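Local coordinates for protein sugar isomerase (Sinorhizobium meliloti, PDB 3QC0) that binds a zinc ion within a xylose isomerase-like TIM barrel and probably acts as a sugar isomerase, at residues G19-V24 and A43-G48; I26-G31 and N57-T62; E123-V128 and V137-E142; N156-A161 and V172-D177. All coordinates share one frame; numbering follows the deposited sequence.

How the interactions relate
The four contacts sample the helical jacket of one eight-stranded TIM barrel, from its rim to its core. Interactions 1 and 2 are partly buried and share helix 20-29; they touch where V24 CG1 meets L59 CD1 at 3.7 Å. Interactions 3 and 4 are fully buried, each setting a helix against the strand that follows it, and they are joined by the pairing of strands 139-141 and 172-177. Aliphatic packing dominates throughout, but its setting changes: a phenyl ring and an asparagine take part near the surface, whereas the core contacts are wholly aliphatic and their strand segments end in the zinc ligands E142 and D177.

Interaction 1: G19-V24 and A43-G48; sequences GFAEAV and AAIGLG
Apolar contact between F20, A21 and I45 is the whole of this small meeting between two helix ends. I45 reaches out from the last turn of helix 39-45 with CG1 anti to its backbone N (chi1 -163°), which carries CD1 over to the first turn of helix 20-29. That methyl is shared: it lies 4.0 Å from A21 CB and equally 4.0 Å from F20 CD1, approaching the ring obliquely. The second branch also takes part, I45 CG2 standing 4.1 Å from F20 CB, and the two larger side chains cross at about a right angle. Within helix 20-29, V24 CG2 lies 3.8 Å above one face of the F20 ring, offset toward its rim.

Backbone features set the two ends. G19 is the N-cap of helix 20-29, and its O accepts from A23 N at 2.9 Å. G46, with positive phi, both leaves the helix of I45 and occupies the N-cap position of helix 47-57, whose A50 is touched by F20 and I45 alike. Inward, F20 also packs on I35 of strand 34-36. The arrangement belongs to the outer layer of a TIM barrel, where helices pack side by side around the strands.

Interaction 2: I26-G31 and N57-T62; sequences ICLKHG and NGLKLT
An aliphatic methyl set against an amide oxygen is the odd feature here: L28 CD1 lies just 3.3 Å from N57 OD1. The same methyl is 3.6 Å from N57 CG and 3.9 Å from N57 CB, so this one methyl lies against the asparagine side chain, closest to its oxygen. This is van der Waals contact. At the other amide atom, N57 ND2 donates a hydrogen bond to the backbone O of I53, one turn back in helix 47-57.

The second branch of L28 has a purely apolar partner, CD2 meeting L59 CD2 at 3.8 Å. L28 CG sits beside the backbone N, anti to the carbonyl carbon (chi1 -71°), and the fork beyond it gives one methyl to each neighbour. L59 is the buried member of the trio, while L28 and N57 remain partly exposed.

Each segment contains a glycine that closes a helix. G58 and G31, each with positive phi, complete Schellman motifs that end helices 47-57 and 20-29; in the latter G31 N bonds to L28 O at 3.0 Å. L28 projects from the last turn of helix 20-29 toward the junction between helix 47-57 and strand 60-68, where L59 also packs on I35 of the adjacent strand 34-36.

Interaction 3: E123-V128 and V137-E142; sequences EGIAAV and VPLAIE
I125 overlaps the end of I141, its CD1 lying 3.7 Å from I141 CD1 and 3.8 Å from I141 CG1. With CG1 anti to the carbonyl carbon (chi1 -57°), the I125 chain is directed at I141, while its other branch, CG2, turns to L139 and stands 4.1 Å from L139 CD1. The I125 and L139 side chains point opposite ways as they pass. The same leucine methyl is met from a second position one turn further on, V128 CG1 approaching L139 CD1 to 4.0 Å; L139 CD1 therefore touches both I125 and V128.

The segments of helix 114-135 and strand 139-141 run nearly antiparallel, at 168°, with axes 11.0 Å apart. The helix is the crossover of the beta-alpha-beta unit from strand 100-103 to strand 139-141, and L102 of the first strand also meets I125. From the next unit, A161 and I164 of helix 158-168 pack against I141.

Polar chemistry begins one residue past I141, where E142 binds the zinc ion together with D177, H204 and E248. The four contact residues, by contrast, are all buried and aliphatic. Across this interface the two segments meet through methyl and methylene groups, so the contact is presumably hydrophobic in origin.

Interaction 4: N156-A161 and V172-D177; sequences NTLGQA and VGVAID
This is a buried aliphatic contact within a beta-alpha-beta unit of the TIM barrel, in which the start of helix 158-168 lies against strand 172-177. L158 and V174 carry most of it, crossing at about a right angle: L158 CD1 is 3.9 Å from V174 CG2 and also reaches I176 CG1 at 4.2 Å. One turn along the helix, A161 CB meets the other methyl of the valine, V174 CG1, at 3.8 Å. The division is not clean, for L158 CD1, though nearest CG2, also comes close to V174 CG1. L158 has CG anti to the backbone N (chi1 -179°), which sends CD1 across to the strand. Beyond it, L187 and I191 of helix 187-196 pack on L158.

The strand delivers D177 to the metal: its OD2 is a zinc ligand and accepts from R219 NH1, while OD1 caps the following helix at Y179 N. W183 of the second subunit packs on N156 and T157.

The helix start is fixed by two side-chain bonds. T157, the N-cap, accepts through OG1 from Q160 N at 2.9 Å. The extended Q160 side chain brings OE1 to the residue before the cap, where it accepts from N156 N at 2.8 Å, the N-H pointing almost straight at the oxygen (165°) from 28° out of the amide plane.

Interaction 1: G19-V24 and A43-G48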
loop_
_atom_site.group_PDB
_atom_site.type_symbol
_atom_site.label_atom_id
_atom_site.label_comp_id
_atom_site.label_asym_id
_atom_site.label_seq_id
_atom_site.Cartn_x
_atom_site.Cartn_y
_atom_site.Cartn_z
ATOM N N GLY A 19 26.325 3.975 -16.628
ATOM C CA GLY A 19 25.714 5.186 -17.119
ATOM C C GLY A 19 24.987 4.885 -18.414
ATOM O O GLY A 19 24.924 3.742 -18.857
ATOM N N PHE A 20 24.466 5.926 -19.052
ATOM C CA PHE A 20 23.568 5.750 -20.204
ATOM C C PHE A 20 24.176 4.978 -21.376
ATOM O O PHE A 20 23.569 4.055 -21.910
ATOM C CB PHE A 20 23.094 7.143 -20.690
ATOM C CG PHE A 20 22.089 7.100 -21.802
ATOM C CD1 PHE A 20 22.469 7.025 -23.118
ATOM C CD2 PHE A 20 20.722 7.221 -21.522
ATOM C CE1 PHE A 20 21.527 6.985 -24.131
ATOM C CE2 PHE A 20 19.789 7.171 -22.507
ATOM C CZ PHE A 20 20.168 7.101 -23.843
ATOM N N ALA A 21 25.379 5.376 -21.834
ATOM C CA ALA A 21 25.956 4.725 -22.979
ATOM C C ALA A 21 26.277 3.255 -22.766
ATOM O O ALA A 21 26.021 2.433 -23.658
ATOM C CB ALA A 21 27.243 5.460 -23.392
ATOM N N GLU A 22 26.832 2.935 -21.594
ATOM C CA GLU A 22 27.164 1.540 -21.288
ATOM C C GLU A 22 25.906 0.705 -21.120
ATOM O O GLU A 22 25.852 -0.436 -21.555
ATOM C CB GLU A 22 28.002 1.403 -20.025
ATOM C CG GLU A 22 28.612 -0.027 -19.945
ATOM C CD GLU A 22 29.245 -0.346 -18.621
ATOM O OE1 GLU A 22 29.543 0.597 -17.844
ATOM O OE2 GLU A 22 29.440 -1.554 -18.365
ATOM N N ALA A 23 24.895 1.283 -20.474
ATOM C CA ALA A 23 23.622 0.592 -20.329
ATOM C C ALA A 23 23.045 0.251 -21.698
ATOM O O ALA A 23 22.617 -0.853 -21.951
ATOM C CB ALA A 23 22.642 1.448 -19.522
ATOM N N VAL A 24 23.073 1.198 -22.618
ATOM C CA VAL A 24 22.567 0.930 -23.953
ATOM C C VAL A 24 23.388 -0.185 -24.635
ATOM O O VAL A 24 22.828 -1.073 -25.269
ATOM C CB VAL A 24 22.570 2.219 -24.816
ATOM C CG1 VAL A 24 22.380 1.868 -26.293
ATOM C CG2 VAL A 24 21.471 3.201 -24.295
ATOM N N ALA A 43 20.967 13.617 -18.331
ATOM C CA ALA A 43 21.667 14.860 -18.047
ATOM C C ALA A 43 23.151 14.592 -17.893
ATOM O O ALA A 43 23.988 15.421 -18.320
ATOM C CB ALA A 43 21.185 15.529 -16.791
ATOM N N ALA A 44 23.504 13.467 -17.283
ATOM C CA ALA A 44 24.953 13.170 -17.037
ATOM C C ALA A 44 25.753 12.974 -18.327
ATOM O O ALA A 44 26.961 13.338 -18.353
ATOM C CB ALA A 44 25.113 11.963 -16.155
ATOM N N ILE A 45 25.130 12.384 -19.357
ATOM C CA ILE A 45 25.733 12.193 -20.698
ATOM C C ILE A 45 25.516 13.408 -21.614
ATOM O O ILE A 45 26.379 13.739 -22.453
ATOM C CB ILE A 45 25.255 10.868 -21.397
ATOM C CG1 ILE A 45 26.186 10.497 -22.564
ATOM C CG2 ILE A 45 23.832 10.927 -21.933
ATOM C CD1 ILE A 45 25.862 9.173 -23.195
ATOM N N GLY A 46 24.379 14.074 -21.431
ATOM C CA GLY A 46 23.940 15.192 -22.223
ATOM C C GLY A 46 22.802 14.795 -23.139
ATOM O O GLY A 46 22.854 13.781 -23.808
ATOM N N LEU A 47 21.735 15.592 -23.141
ATOM C CA LEU A 47 20.564 15.277 -23.947
ATOM C C LEU A 47 20.871 15.078 -25.413
ATOM O O LEU A 47 20.319 14.182 -26.043
ATOM C CB LEU A 47 19.494 16.371 -23.790
ATOM C CG LEU A 47 18.169 16.194 -24.538
ATOM C CD1 LEU A 47 17.437 14.918 -24.067
ATOM C CD2 LEU A 47 17.266 17.422 -24.348
ATOM N N GLY A 48 21.778 15.888 -25.977
ATOM C CA GLY A 48 22.083 15.751 -27.392
ATOM C C GLY A 48 22.755 14.438 -27.727
ATOM O O GLY A 48 22.400 13.772 -28.702
#

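Interaction 2: I26-G31 and N57-T62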
loop_
_atom_site.group_PDB
_atom_site.type_symbol
_atom_site.label_atom_id
_atom_site.label_comp_id
_atom_site.label_asym_id
_atom_site.label_seq_id
_atom_site.Cartn_x
_atom_site.Cartn_y
_atom_site.Cartn_z
ATOM N N ILE A 26 25.155 -2.682 -23.308
ATOM C CA ILE A 26 24.846 -4.033 -22.787
ATOM C C ILE A 26 23.466 -4.492 -23.226
ATOM O O ILE A 26 23.282 -5.640 -23.558
ATOM C CB ILE A 26 24.912 -4.136 -21.303
ATOM C CG1 ILE A 26 26.294 -3.840 -20.803
ATOM C CG2 ILE A 26 24.503 -5.571 -20.841
ATOM C CD1 ILE A 26 26.343 -3.777 -19.337
ATOM N N CYS A 27 22.485 -3.592 -23.210
ATOM C CA CYS A 27 21.167 -3.952 -23.708
ATOM C C CYS A 27 21.215 -4.411 -25.185
ATOM O O CYS A 27 20.619 -5.416 -25.556
ATOM C CB CYS A 27 20.173 -2.791 -23.465
ATOM S SG CYS A 27 19.800 -2.423 -21.659
ATOM N N LEU A 28 21.963 -3.700 -26.033
ATOM C CA LEU A 28 22.087 -4.089 -27.446
ATOM C C LEU A 28 22.862 -5.414 -27.635
ATOM O O LEU A 28 22.492 -6.222 -28.504
ATOM C CB LEU A 28 22.768 -2.979 -28.253
ATOM C CG LEU A 28 21.945 -1.711 -28.494
ATOM C CD1 LEU A 28 22.848 -0.616 -29.122
ATOM C CD2 LEU A 28 20.716 -1.988 -29.367
ATOM N N LYS A 29 23.878 -5.631 -26.792
ATOM C CA LYS A 29 24.632 -6.917 -26.756
ATOM C C LYS A 29 23.686 -8.106 -26.487
ATOM O O LYS A 29 23.975 -9.234 -26.882
ATOM C CB LYS A 29 25.732 -6.913 -25.659
ATOM C CG LYS A 29 27.027 -6.051 -25.908
ATOM C CD LYS A 29 27.955 -6.033 -24.635
ATOM C CE LYS A 29 29.351 -5.470 -24.919
ATOM N NZ LYS A 29 30.297 -5.294 -23.753
ATOM N N HIS A 30 22.571 -7.855 -25.785
ATOM C CA HIS A 30 21.589 -8.912 -25.527
ATOM C C HIS A 30 20.363 -8.873 -26.425
ATOM O O HIS A 30 19.357 -9.527 -26.128
ATOM C CB HIS A 30 21.128 -8.858 -24.070
ATOM C CG HIS A 30 22.170 -9.267 -23.088
ATOM N ND1 HIS A 30 22.287 -10.565 -22.642
ATOM C CD2 HIS A 30 23.117 -8.554 -22.432
ATOM C CE1 HIS A 30 23.265 -10.635 -21.758
ATOM N NE2 HIS A 30 23.787 -9.430 -21.612
ATOM N N GLY A 31 20.404 -8.092 -27.496
ATOM C CA GLY A 31 19.266 -8.065 -28.418
ATOM C C GLY A 31 18.106 -7.185 -27.957
ATOM O O GLY A 31 16.972 -7.327 -28.455
ATOM N N ASN A 57 21.059 3.933 -33.023
ATOM C CA ASN A 57 20.783 2.538 -32.755
ATOM C C ASN A 57 19.312 2.174 -32.927
ATOM O O ASN A 57 18.932 1.039 -32.704
ATOM C CB ASN A 57 21.277 2.204 -31.354
ATOM C CG ASN A 57 22.778 2.318 -31.245
ATOM O OD1 ASN A 57 23.503 1.407 -31.649
ATOM N ND2 ASN A 57 23.259 3.430 -30.720
ATOM N N GLY A 58 18.491 3.130 -33.344
ATOM C CA GLY A 58 17.080 2.868 -33.600
ATOM C C GLY A 58 16.323 2.458 -32.322
ATOM O O GLY A 58 15.408 1.640 -32.400
ATOM N N LEU A 59 16.722 3.004 -31.172
ATOM C CA LEU A 59 16.143 2.580 -29.860
ATOM C C LEU A 59 14.752 3.138 -29.683
ATOM O O LEU A 59 14.505 4.312 -29.957
ATOM C CB LEU A 59 17.007 3.047 -28.680
ATOM C CG LEU A 59 18.467 2.602 -28.555
ATOM C CD1 LEU A 59 19.103 3.186 -27.280
ATOM C CD2 LEU A 59 18.603 1.101 -28.579
ATOM N N LYS A 60 13.848 2.289 -29.182
ATOM C CA LYS A 60 12.551 2.725 -28.656
ATOM C C LYS A 60 12.763 3.119 -27.199
ATOM O O LYS A 60 13.539 2.478 -26.488
ATOM C CB LYS A 60 11.517 1.599 -28.763
ATOM C CG LYS A 60 10.304 1.792 -27.852
ATOM C CD LYS A 60 9.269 0.675 -28.011
ATOM C CE LYS A 60 8.481 0.782 -29.317
ATOM N NZ LYS A 60 7.852 2.106 -29.547
ATOM N N LEU A 61 12.114 4.191 -26.769
ATOM C CA LEU A 61 12.014 4.516 -25.347
ATOM C C LEU A 61 10.591 4.209 -24.898
ATOM O O LEU A 61 9.634 4.824 -25.375
ATOM C CB LEU A 61 12.341 5.971 -25.061
ATOM C CG LEU A 61 13.797 6.238 -24.668
ATOM C CD1 LEU A 61 14.763 5.971 -25.817
ATOM C CD2 LEU A 61 13.949 7.652 -24.098
ATOM N N THR A 62 10.443 3.224 -24.022
ATOM C CA THR A 62 9.095 2.902 -23.518
ATOM C C THR A 62 8.602 3.979 -22.545
ATOM O O THR A 62 7.398 4.069 -22.265
ATOM C CB THR A 62 9.061 1.491 -22.867
ATOM O OG1 THR A 62 10.168 1.348 -21.972
ATOM C CG2 THR A 62 9.096 0.406 -23.961
#

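Interaction 3: E123-V128 and V137-E142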
loop_
_atom_site.group_PDB
_atom_site.type_symbol
_atom_site.label_atom_id
_atom_site.label_comp_id
_atom_site.label_asym_id
_atom_site.label_seq_id
_atom_site.Cartn_x
_atom_site.Cartn_y
_atom_site.Cartn_z
ATOM N N GLU A 123 -4.584 19.475 -11.252
ATOM C CA GLU A 123 -4.348 20.799 -11.786
ATOM C C GLU A 123 -2.976 20.910 -12.452
ATOM O O GLU A 123 -2.824 21.551 -13.496
ATOM C CB GLU A 123 -4.447 21.834 -10.679
ATOM C CG GLU A 123 -5.817 22.063 -10.118
ATOM C CD GLU A 123 -5.785 22.962 -8.839
ATOM O OE1 GLU A 123 -4.695 23.389 -8.362
ATOM O OE2 GLU A 123 -6.864 23.223 -8.309
ATOM N N GLY A 124 -1.992 20.243 -11.882
ATOM C CA GLY A 124 -0.639 20.279 -12.417
ATOM C C GLY A 124 -0.563 19.571 -13.756
ATOM O O GLY A 124 0.053 20.071 -14.730
ATOM N N ILE A 125 -1.159 18.372 -13.837
ATOM C CA ILE A 125 -1.242 17.630 -15.118
ATOM C C ILE A 125 -1.969 18.449 -16.160
ATOM O O ILE A 125 -1.494 18.573 -17.293
ATOM C CB ILE A 125 -1.815 16.227 -14.978
ATOM C CG1 ILE A 125 -0.962 15.424 -13.965
ATOM C CG2 ILE A 125 -1.857 15.521 -16.318
ATOM C CD1 ILE A 125 -1.617 14.056 -13.566
ATOM N N ALA A 126 -3.069 19.068 -15.762
ATOM C CA ALA A 126 -3.819 19.910 -16.685
ATOM C C ALA A 126 -2.981 21.071 -17.224
ATOM O O ALA A 126 -3.100 21.426 -18.404
ATOM C CB ALA A 126 -5.041 20.455 -16.024
ATOM N N ALA A 127 -2.107 21.613 -16.376
ATOM C CA ALA A 127 -1.251 22.736 -16.746
ATOM C C ALA A 127 -0.169 22.317 -17.743
ATOM O O ALA A 127 0.228 23.111 -18.617
ATOM C CB ALA A 127 -0.604 23.401 -15.497
ATOM N N VAL A 128 0.314 21.082 -17.603
ATOM C CA VAL A 128 1.362 20.527 -18.454
ATOM C C VAL A 128 0.804 20.017 -19.796
ATOM O O VAL A 128 1.499 20.045 -20.810
ATOM C CB VAL A 128 2.119 19.386 -17.721
ATOM C CG1 VAL A 128 3.166 18.692 -18.649
ATOM C CG2 VAL A 128 2.789 19.928 -16.433
ATOM N N VAL A 137 4.002 14.244 -26.878
ATOM C CA VAL A 137 4.488 13.385 -25.786
ATOM C C VAL A 137 3.283 12.963 -24.902
ATOM O O VAL A 137 2.755 13.778 -24.134
ATOM C CB VAL A 137 5.551 14.077 -24.934
ATOM C CG1 VAL A 137 5.983 13.168 -23.728
ATOM C CG2 VAL A 137 6.784 14.477 -25.765
ATOM N N PRO A 138 2.859 11.691 -25.013
ATOM C CA PRO A 138 1.808 11.198 -24.085
ATOM C C PRO A 138 2.278 11.281 -22.650
ATOM O O PRO A 138 3.444 10.995 -22.383
ATOM C CB PRO A 138 1.622 9.744 -24.510
ATOM C CG PRO A 138 2.050 9.774 -26.011
ATOM C CD PRO A 138 3.258 10.649 -25.984
ATOM N N LEU A 139 1.381 11.708 -21.765
ATOM C CA LEU A 139 1.690 11.735 -20.333
ATOM C C LEU A 139 1.140 10.464 -19.722
ATOM O O LEU A 139 -0.046 10.193 -19.848
ATOM C CB LEU A 139 1.058 12.957 -19.663
ATOM C CG LEU A 139 1.574 14.322 -20.170
ATOM C CD1 LEU A 139 0.887 15.493 -19.418
ATOM C CD2 LEU A 139 3.129 14.432 -20.111
ATOM N N ALA A 140 1.978 9.719 -19.014
ATOM C CA ALA A 140 1.574 8.463 -18.385
ATOM C C ALA A 140 1.567 8.633 -16.885
ATOM O O ALA A 140 2.627 8.631 -16.254
ATOM C CB ALA A 140 2.532 7.310 -18.792
ATOM N N ILE A 141 0.377 8.775 -16.310
ATOM C CA ILE A 141 0.232 8.770 -14.850
ATOM C C ILE A 141 0.545 7.368 -14.365
ATOM O O ILE A 141 -0.105 6.387 -14.780
ATOM C CB ILE A 141 -1.202 9.149 -14.428
ATOM C CG1 ILE A 141 -1.632 10.521 -14.963
ATOM C CG2 ILE A 141 -1.352 9.067 -12.879
ATOM C CD1 ILE A 141 -3.113 10.863 -14.703
ATOM N N GLU A 142 1.516 7.284 -13.472
ATOM C CA GLU A 142 1.905 5.991 -12.878
ATOM C C GLU A 142 1.309 5.934 -11.467
ATOM O O GLU A 142 1.796 6.597 -10.568
ATOM C CB GLU A 142 3.422 5.837 -12.827
ATOM C CG GLU A 142 3.841 4.404 -12.514
ATOM C CD GLU A 142 5.322 4.228 -12.313
ATOM O OE1 GLU A 142 5.979 5.218 -11.987
ATOM O OE2 GLU A 142 5.785 3.087 -12.487
#

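Interaction 4: N156-A161 and V172-D177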
loop_
_atom_site.group_PDB
_atom_site.type_symbol
_atom_site.label_atom_id
_atom_site.label_comp_id
_atom_site.label_asym_id
_atom_site.label_seq_id
_atom_site.Cartn_x
_atom_site.Cartn_y
_atom_site.Cartn_z
ATOM N N ASN A 156 -2.482 6.602 -6.111
ATOM C CA ASN A 156 -2.172 5.309 -5.526
ATOM C C ASN A 156 -2.982 4.113 -5.967
ATOM O O ASN A 156 -2.742 3.008 -5.467
ATOM C CB ASN A 156 -2.258 5.438 -4.008
ATOM C CG ASN A 156 -1.296 6.475 -3.495
ATOM O OD1 ASN A 156 -1.705 7.547 -3.044
ATOM N ND2 ASN A 156 0.014 6.196 -3.644
ATOM N N THR A 157 -3.964 4.303 -6.860
ATOM C CA THR A 157 -4.694 3.169 -7.437
ATOM C C THR A 157 -4.868 3.412 -8.934
ATOM O O THR A 157 -4.939 4.569 -9.399
ATOM C CB THR A 157 -6.067 2.928 -6.789
ATOM O OG1 THR A 157 -6.984 3.951 -7.209
ATOM C CG2 THR A 157 -5.925 2.774 -5.222
ATOM N N LEU A 158 -4.921 2.328 -9.689
ATOM C CA LEU A 158 -5.189 2.457 -11.112
ATOM C C LEU A 158 -6.556 3.109 -11.346
ATOM O O LEU A 158 -6.689 3.920 -12.269
ATOM C CB LEU A 158 -5.079 1.100 -11.780
ATOM C CG LEU A 158 -5.300 1.039 -13.283
ATOM C CD1 LEU A 158 -4.343 1.967 -14.046
ATOM C CD2 LEU A 158 -5.120 -0.444 -13.729
ATOM N N GLY A 159 -7.572 2.780 -10.548
ATOM C CA GLY A 159 -8.865 3.405 -10.667
ATOM C C GLY A 159 -8.824 4.921 -10.515
ATOM O O GLY A 159 -9.439 5.647 -11.264
ATOM N N GLN A 160 -8.063 5.395 -9.537
ATOM C CA GLN A 160 -7.905 6.800 -9.315
ATOM C C GLN A 160 -7.166 7.423 -10.501
ATOM O O GLN A 160 -7.525 8.506 -10.952
ATOM C CB GLN A 160 -7.154 7.022 -8.006
ATOM C CG GLN A 160 -6.822 8.473 -7.719
ATOM C CD GLN A 160 -5.739 8.629 -6.658
ATOM O OE1 GLN A 160 -5.057 7.656 -6.332
ATOM N NE2 GLN A 160 -5.545 9.860 -6.174
ATOM N N ALA A 161 -6.085 6.780 -10.956
ATOM C CA ALA A 161 -5.347 7.297 -12.120
ATOM C C ALA A 161 -6.265 7.454 -13.320
ATOM O O ALA A 161 -6.215 8.453 -14.063
ATOM C CB ALA A 161 -4.142 6.406 -12.448
ATOM N N VAL A 172 -3.398 12.021 -22.005
ATOM C CA VAL A 172 -2.974 11.481 -20.725
ATOM C C VAL A 172 -3.523 10.061 -20.579
ATOM O O VAL A 172 -4.699 9.769 -20.839
ATOM C CB VAL A 172 -3.270 12.443 -19.532
ATOM C CG1 VAL A 172 -4.770 12.694 -19.329
ATOM C CG2 VAL A 172 -2.607 11.916 -18.219
ATOM N N GLY A 173 -2.618 9.160 -20.189
ATOM C CA GLY A 173 -2.950 7.763 -19.964
ATOM C C GLY A 173 -2.272 7.276 -18.704
ATOM O O GLY A 173 -1.929 8.084 -17.841
ATOM N N VAL A 174 -2.049 5.969 -18.646
ATOM C CA VAL A 174 -1.474 5.340 -17.453
ATOM C C VAL A 174 -0.274 4.454 -17.772
ATOM O O VAL A 174 -0.223 3.809 -18.820
ATOM C CB VAL A 174 -2.568 4.534 -16.643
ATOM C CG1 VAL A 174 -3.650 5.473 -16.096
ATOM C CG2 VAL A 174 -3.171 3.360 -17.468
ATOM N N ALA A 175 0.669 4.398 -16.840
ATOM C CA ALA A 175 1.712 3.398 -16.798
ATOM C C ALA A 175 1.355 2.409 -15.695
ATOM O O ALA A 175 1.181 2.795 -14.545
ATOM C CB ALA A 175 3.091 4.051 -16.489
ATOM N N ILE A 176 1.256 1.150 -16.081
ATOM C CA ILE A 176 0.867 0.077 -15.166
ATOM C C ILE A 176 2.108 -0.686 -14.747
ATOM O O ILE A 176 2.685 -1.439 -15.536
ATOM C CB ILE A 176 -0.218 -0.861 -15.785
ATOM C CG1 ILE A 176 -1.462 -0.079 -16.271
ATOM C CG2 ILE A 176 -0.611 -1.962 -14.747
ATOM C CD1 ILE A 176 -2.477 -0.939 -17.026
ATOM N N ASP A 177 2.548 -0.449 -13.510
ATOM C CA ASP A 177 3.760 -1.070 -12.954
ATOM C C ASP A 177 3.290 -2.085 -11.941
ATOM O O ASP A 177 2.578 -1.741 -11.006
ATOM C CB ASP A 177 4.620 0.021 -12.325
ATOM C CG ASP A 177 5.924 -0.479 -11.733
ATOM O OD1 ASP A 177 5.973 -1.633 -11.282
ATOM O OD2 ASP A 177 6.893 0.324 -11.725
#